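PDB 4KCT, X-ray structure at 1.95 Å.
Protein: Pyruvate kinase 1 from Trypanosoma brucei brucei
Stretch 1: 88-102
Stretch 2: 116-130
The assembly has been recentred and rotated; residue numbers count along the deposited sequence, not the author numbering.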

# COMPACT_ATOMS: atom_id res chain seq x y z
N PRO A 88 21.05 40.61 3.55
CA PRO A 88 20.31 41.86 3.70
C PRO A 88 19.84 42.01 5.13
O PRO A 88 19.71 41.00 5.85
CB PRO A 88 19.10 41.65 2.78
CG PRO A 88 18.87 40.17 2.84
CD PRO A 88 20.25 39.57 2.89
N GLU A 89 19.68 43.24 5.59
CA GLU A 89 19.10 43.45 6.91
C GLU A 89 18.36 44.77 7.00
O GLU A 89 18.56 45.67 6.18
CB GLU A 89 20.17 43.35 8.00
CG GLU A 89 21.39 44.19 7.75
CD GLU A 89 22.39 44.10 8.89
OE1 GLU A 89 23.29 44.97 8.96
OE2 GLU A 89 22.29 43.16 9.71
N ILE A 90 17.33 44.77 7.83
CA ILE A 90 16.66 46.00 8.18
C ILE A 90 17.00 46.28 9.63
O ILE A 90 16.95 45.37 10.48
CB ILE A 90 15.13 45.86 8.06
CG1 ILE A 90 14.76 45.43 6.64
CG2 ILE A 90 14.44 47.15 8.49
CD1 ILE A 90 13.30 45.02 6.50
N ARG A 91 17.40 47.51 9.91
CA ARG A 91 17.73 47.90 11.26
C ARG A 91 17.04 49.18 11.66
O ARG A 91 16.61 49.97 10.79
CB ARG A 91 19.26 48.00 11.41
CG ARG A 91 19.96 46.64 11.41
CD ARG A 91 21.48 46.77 11.55
NE ARG A 91 22.01 47.77 10.62
CZ ARG A 91 23.19 48.38 10.74
NH1 ARG A 91 23.55 49.32 9.86
NH2 ARG A 91 24.02 48.06 11.73
N THR A 92 16.92 49.40 12.98
CA THR A 92 16.53 50.70 13.51
C THR A 92 17.63 51.71 13.21
O THR A 92 18.77 51.33 12.91
CB THR A 92 16.32 50.65 15.05
OG1 THR A 92 17.58 50.53 15.71
CG2 THR A 92 15.42 49.46 15.45
N GLY A 93 17.32 52.99 13.43
CA GLY A 93 18.35 54.01 13.60
C GLY A 93 19.02 53.97 14.97
O GLY A 93 18.99 52.94 15.66
N LEU A 94 19.72 55.05 15.29
CA LEU A 94 20.28 55.23 16.64
C LEU A 94 19.25 55.87 17.56
O LEU A 94 18.21 56.38 17.10
CB LEU A 94 21.55 56.11 16.59
CG LEU A 94 22.46 55.98 15.36
CD1 LEU A 94 23.56 57.05 15.35
CD2 LEU A 94 23.06 54.59 15.30
N PHE A 95 19.58 55.89 18.85
CA PHE A 95 18.74 56.46 19.87
C PHE A 95 19.53 57.52 20.62
O PHE A 95 20.74 57.38 20.80
CB PHE A 95 18.29 55.36 20.83
CG PHE A 95 17.38 54.34 20.19
CD1 PHE A 95 16.01 54.59 20.09
CD2 PHE A 95 17.90 53.21 19.58
CE1 PHE A 95 15.18 53.71 19.42
CE2 PHE A 95 17.07 52.34 18.88
CZ PHE A 95 15.71 52.59 18.81
N LYS A 96 18.86 58.57 21.06
CA LYS A 96 19.48 59.51 22.02
C LYS A 96 20.11 58.79 23.21
O LYS A 96 19.57 57.78 23.70
CB LYS A 96 18.46 60.52 22.53
CG LYS A 96 17.85 61.36 21.42
CD LYS A 96 17.24 62.63 21.98
CE LYS A 96 16.49 63.39 20.91
NZ LYS A 96 15.70 64.49 21.50
N ASP A 97 21.27 59.27 23.64
CA ASP A 97 22.00 58.64 24.75
C ASP A 97 22.33 57.20 24.46
O ASP A 97 22.83 56.51 25.32
CB ASP A 97 21.20 58.72 26.06
CG ASP A 97 20.77 60.13 26.40
OD1 ASP A 97 21.62 61.04 26.33
OD2 ASP A 97 19.57 60.33 26.66
N GLY A 98 22.00 56.74 23.26
CA GLY A 98 22.41 55.41 22.82
C GLY A 98 21.53 54.28 23.36
O GLY A 98 21.82 53.11 23.12
N GLU A 99 20.44 54.61 24.04
CA GLU A 99 19.53 53.58 24.56
C GLU A 99 18.19 54.17 24.91
O GLU A 99 18.12 55.30 25.38
CB GLU A 99 20.12 52.89 25.79
CG GLU A 99 20.46 53.84 26.94
CD GLU A 99 21.08 53.11 28.14
OE1 GLU A 99 20.63 51.98 28.45
OE2 GLU A 99 22.03 53.66 28.76
N VAL A 100 17.14 53.38 24.76
CA VAL A 100 15.79 53.76 25.20
C VAL A 100 15.08 52.53 25.74
O VAL A 100 15.22 51.43 25.19
CB VAL A 100 14.96 54.33 24.02
CG1 VAL A 100 13.48 54.32 24.37
CG2 VAL A 100 15.41 55.74 23.68
N SER A 101 14.30 52.70 26.80
CA SER A 101 13.54 51.59 27.38
C SER A 101 12.03 51.74 27.16
O SER A 101 11.48 52.83 27.34
CB SER A 101 13.84 51.46 28.88
OG SER A 101 15.16 51.02 29.08
N PHE A 102 11.39 50.66 26.72
CA PHE A 102 9.95 50.67 26.46
C PHE A 102 9.24 49.74 27.43
O PHE A 102 9.80 48.72 27.85
CB PHE A 102 9.66 50.20 25.03
CG PHE A 102 10.25 51.09 23.96
CD1 PHE A 102 9.51 52.13 23.41
CD2 PHE A 102 11.54 50.86 23.47
CE1 PHE A 102 10.04 52.93 22.41
CE2 PHE A 102 12.07 51.65 22.47
CZ PHE A 102 11.31 52.68 21.93
N TYR A 116 15.16 61.21 11.10
CA TYR A 116 15.09 60.71 12.48
C TYR A 116 16.14 59.62 12.76
O TYR A 116 16.16 59.03 13.86
CB TYR A 116 13.68 60.20 12.80
CG TYR A 116 12.67 61.31 12.91
CD1 TYR A 116 12.52 62.01 14.09
CD2 TYR A 116 12.00 61.79 11.78
CE1 TYR A 116 11.70 63.13 14.17
CE2 TYR A 116 11.18 62.91 11.84
CZ TYR A 116 11.02 63.56 13.04
OH TYR A 116 10.16 64.63 13.12
N GLU A 117 17.01 59.37 11.79
CA GLU A 117 17.89 58.21 11.84
C GLU A 117 18.77 58.21 13.10
O GLU A 117 19.08 57.14 13.66
CB GLU A 117 18.78 58.19 10.59
CG GLU A 117 19.86 57.14 10.63
CD GLU A 117 20.76 57.20 9.42
OE1 GLU A 117 20.61 58.14 8.60
OE2 GLU A 117 21.62 56.30 9.28
N LYS A 118 19.21 59.39 13.53
CA LYS A 118 20.21 59.46 14.58
C LYS A 118 19.69 59.90 15.93
O LYS A 118 20.45 60.00 16.89
CB LYS A 118 21.42 60.30 14.15
CG LYS A 118 22.11 59.75 12.90
CD LYS A 118 23.32 60.58 12.53
CE LYS A 118 23.86 60.20 11.15
NZ LYS A 118 24.91 61.17 10.71
N VAL A 119 18.37 60.08 16.03
CA VAL A 119 17.77 60.71 17.22
C VAL A 119 16.50 59.99 17.66
O VAL A 119 15.51 60.63 18.02
CB VAL A 119 17.35 62.19 16.96
CG1 VAL A 119 18.55 63.10 16.98
CG2 VAL A 119 16.58 62.31 15.65
N GLY A 120 16.55 58.66 17.72
CA GLY A 120 15.38 57.93 18.13
C GLY A 120 15.08 58.12 19.61
O GLY A 120 15.99 58.24 20.44
N THR A 121 13.79 58.18 19.93
CA THR A 121 13.36 58.34 21.30
C THR A 121 12.27 57.32 21.60
O THR A 121 11.88 56.53 20.71
CB THR A 121 12.79 59.75 21.56
OG1 THR A 121 11.55 59.89 20.87
CG2 THR A 121 13.76 60.81 21.09
N LYS A 122 11.79 57.32 22.84
CA LYS A 122 10.60 56.55 23.23
C LYS A 122 9.40 56.91 22.35
O LYS A 122 8.49 56.11 22.18
CB LYS A 122 10.25 56.84 24.69
CG LYS A 122 9.76 55.65 25.47
CD LYS A 122 9.90 55.89 26.96
CE LYS A 122 9.04 54.93 27.76
NZ LYS A 122 8.35 55.63 28.89
N GLU A 123 9.37 58.14 21.83
CA GLU A 123 8.21 58.65 21.07
C GLU A 123 8.26 58.23 19.61
O GLU A 123 7.23 58.16 18.93
CB GLU A 123 8.15 60.18 21.13
CG GLU A 123 7.38 60.75 22.32
CD GLU A 123 8.10 60.55 23.64
OE1 GLU A 123 7.48 60.01 24.58
OE2 GLU A 123 9.30 60.91 23.74
N LYS A 124 9.47 58.19 19.06
CA LYS A 124 9.64 58.04 17.62
C LYS A 124 11.04 57.60 17.27
O LYS A 124 12.02 58.11 17.82
CB LYS A 124 9.32 59.36 16.92
CG LYS A 124 9.49 59.31 15.43
CD LYS A 124 9.06 60.65 14.86
CE LYS A 124 8.35 60.50 13.54
NZ LYS A 124 7.61 61.75 13.21
N PHE A 125 11.14 56.58 16.44
CA PHE A 125 12.45 56.16 15.96
C PHE A 125 12.40 55.62 14.54
O PHE A 125 11.32 55.37 13.98
CB PHE A 125 13.10 55.15 16.93
CG PHE A 125 12.44 53.79 16.96
CD1 PHE A 125 12.73 52.83 16.01
CD2 PHE A 125 11.56 53.46 18.00
CE1 PHE A 125 12.16 51.55 16.07
CE2 PHE A 125 11.00 52.19 18.09
CZ PHE A 125 11.28 51.24 17.11
N TYR A 126 13.58 55.48 13.95
CA TYR A 126 13.71 55.31 12.52
C TYR A 126 13.91 53.80 12.22
O TYR A 126 14.59 53.09 12.98
CB TYR A 126 14.93 56.10 12.05
CG TYR A 126 15.38 55.81 10.64
CD1 TYR A 126 14.70 56.35 9.56
CD2 TYR A 126 16.58 55.12 10.40
CE1 TYR A 126 15.13 56.13 8.26
CE2 TYR A 126 17.06 54.96 9.10
CZ TYR A 126 16.32 55.44 8.04
OH TYR A 126 16.77 55.29 6.77
N ILE A 127 13.36 53.34 11.10
CA ILE A 127 13.67 52.01 10.56
C ILE A 127 14.09 52.18 9.10
O ILE A 127 13.47 52.96 8.37
CB ILE A 127 12.45 51.07 10.69
CG1 ILE A 127 12.25 50.68 12.16
CG2 ILE A 127 12.61 49.81 9.84
CD1 ILE A 127 10.95 49.90 12.41
N ASP A 128 15.21 51.57 8.71
CA ASP A 128 15.88 51.92 7.44
C ASP A 128 15.36 51.14 6.23
O ASP A 128 16.10 50.88 5.30
CB ASP A 128 17.41 51.77 7.56
CG ASP A 128 17.85 50.29 7.74
OD1 ASP A 128 17.03 49.36 7.56
OD2 ASP A 128 19.03 50.05 8.02
N TYR A 129 14.06 50.84 6.22
CA TYR A 129 13.43 50.17 5.06
C TYR A 129 12.31 51.03 4.48
O TYR A 129 11.28 51.19 5.12
CB TYR A 129 12.84 48.81 5.50
CG TYR A 129 12.21 48.03 4.39
CD1 TYR A 129 12.96 47.59 3.31
CD2 TYR A 129 10.83 47.82 4.36
CE1 TYR A 129 12.38 46.92 2.26
CE2 TYR A 129 10.22 47.14 3.30
CZ TYR A 129 11.01 46.67 2.28
OH TYR A 129 10.46 46.02 1.22
N PRO A 130 12.54 51.65 3.29
CA PRO A 130 11.66 52.73 2.81
C PRO A 130 10.26 52.29 2.49
O PRO A 130 9.34 53.07 2.63
CB PRO A 130 12.36 53.21 1.52
CG PRO A 130 13.80 52.92 1.76
CD PRO A 130 13.88 51.71 2.67
O HOH W 1 16.98 47.96 5.05
O HOH W 2 20.22 47.87 7.70
O HOH W 3 20.20 51.75 10.52
O HOH W 4 16.19 56.41 15.13

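Two stretches of chain can be laced together by backbone hydrogen bonds without ever forming a continuous sheet, and this contact in pyruvate kinase 1 shows how. Its most unusual feature is that the partner segment changes midway: the amides and carbonyls of 91-96 are served first by residues 126-128 and then by 117-120, with only two isolated bridges, T92 with I127 and F95 with G120, along the way. The switch falls between neighbouring residues. G93 N donates to Y126 O at 2.8 Å, whereas L94 N donates to E117 O at 2.7 Å.

Around the first bridge, D128 N donates to R91 O at 3.0 Å, and the D128 side chain completes the pairing, its OD1 accepting from R91 N, also at 3.0 Å. A carboxylate thus does work that a backbone carbonyl would do in a regular ladder. The charge of R91 adds little directional bonding, since its NE lies 4.6 Å from D128 OD2, beyond a salt bridge. Water fills the space instead: water 2 donates to D128 OD2 at 2.5 Å and to E89 O at 3.1 Å, while water 3 links T92 O, at 2.8 Å, to D128 OD2, at 3.2 Å.

The second bridge rests on a type I turn from Y116 to V119, which presents E117 O to L94 N. Beyond it, G120 N donates to L94 O at 2.9 Å and K96 N donates to G120 O at 3.0 Å, so that G120 uses both its polar backbone atoms on this one segment. Water 4 sits where the two partner segments come together. It lies 2.8 Å from L94 O and 2.9 Å from Y116 O, within hydrogen-bonding reach of both, and accepts from Y126 N at 3.0 Å.

Such close approach depends on glycine. A CB on G93 would lie 2.2 Å from E117 O, and one on G120 would lie 2.7 Å from L94 O and 3.0 Å from F95 CD1. The backbones are close enough for CA-H...O contacts as well, from G93 CA to E117 O at 3.2 Å and from F95 CA to G120 O at 3.3 Å.

Apolar side chains fill in around this polar seam. F125 points toward stretch 1 and is met by two phenylalanines: F95 CE1 reaches F125 CB at 3.5 Å, with the two rings oblique and their centroids 5.4 Å apart, and F102 CZ approaches F125 CE2 at 3.9 Å. Near the other end, I90 CG2 packs against I127 CG2 at 3.5 Å and Y129 CB at 3.8 Å. The exposed lysines contribute largely through their aliphatic carbons: K96 CE lies 3.8 Å from T121 CG2, and K118 CG lies 3.9 Å from L94 CD1. Altogether the contact buries 977 Å², counting both sides, and illustrates the principle that direct hydrogen bonds, mostly between backbone atoms, can join segments that form no continuous ladder, where glycines allow the close approach and waters bridge remaining polar groups.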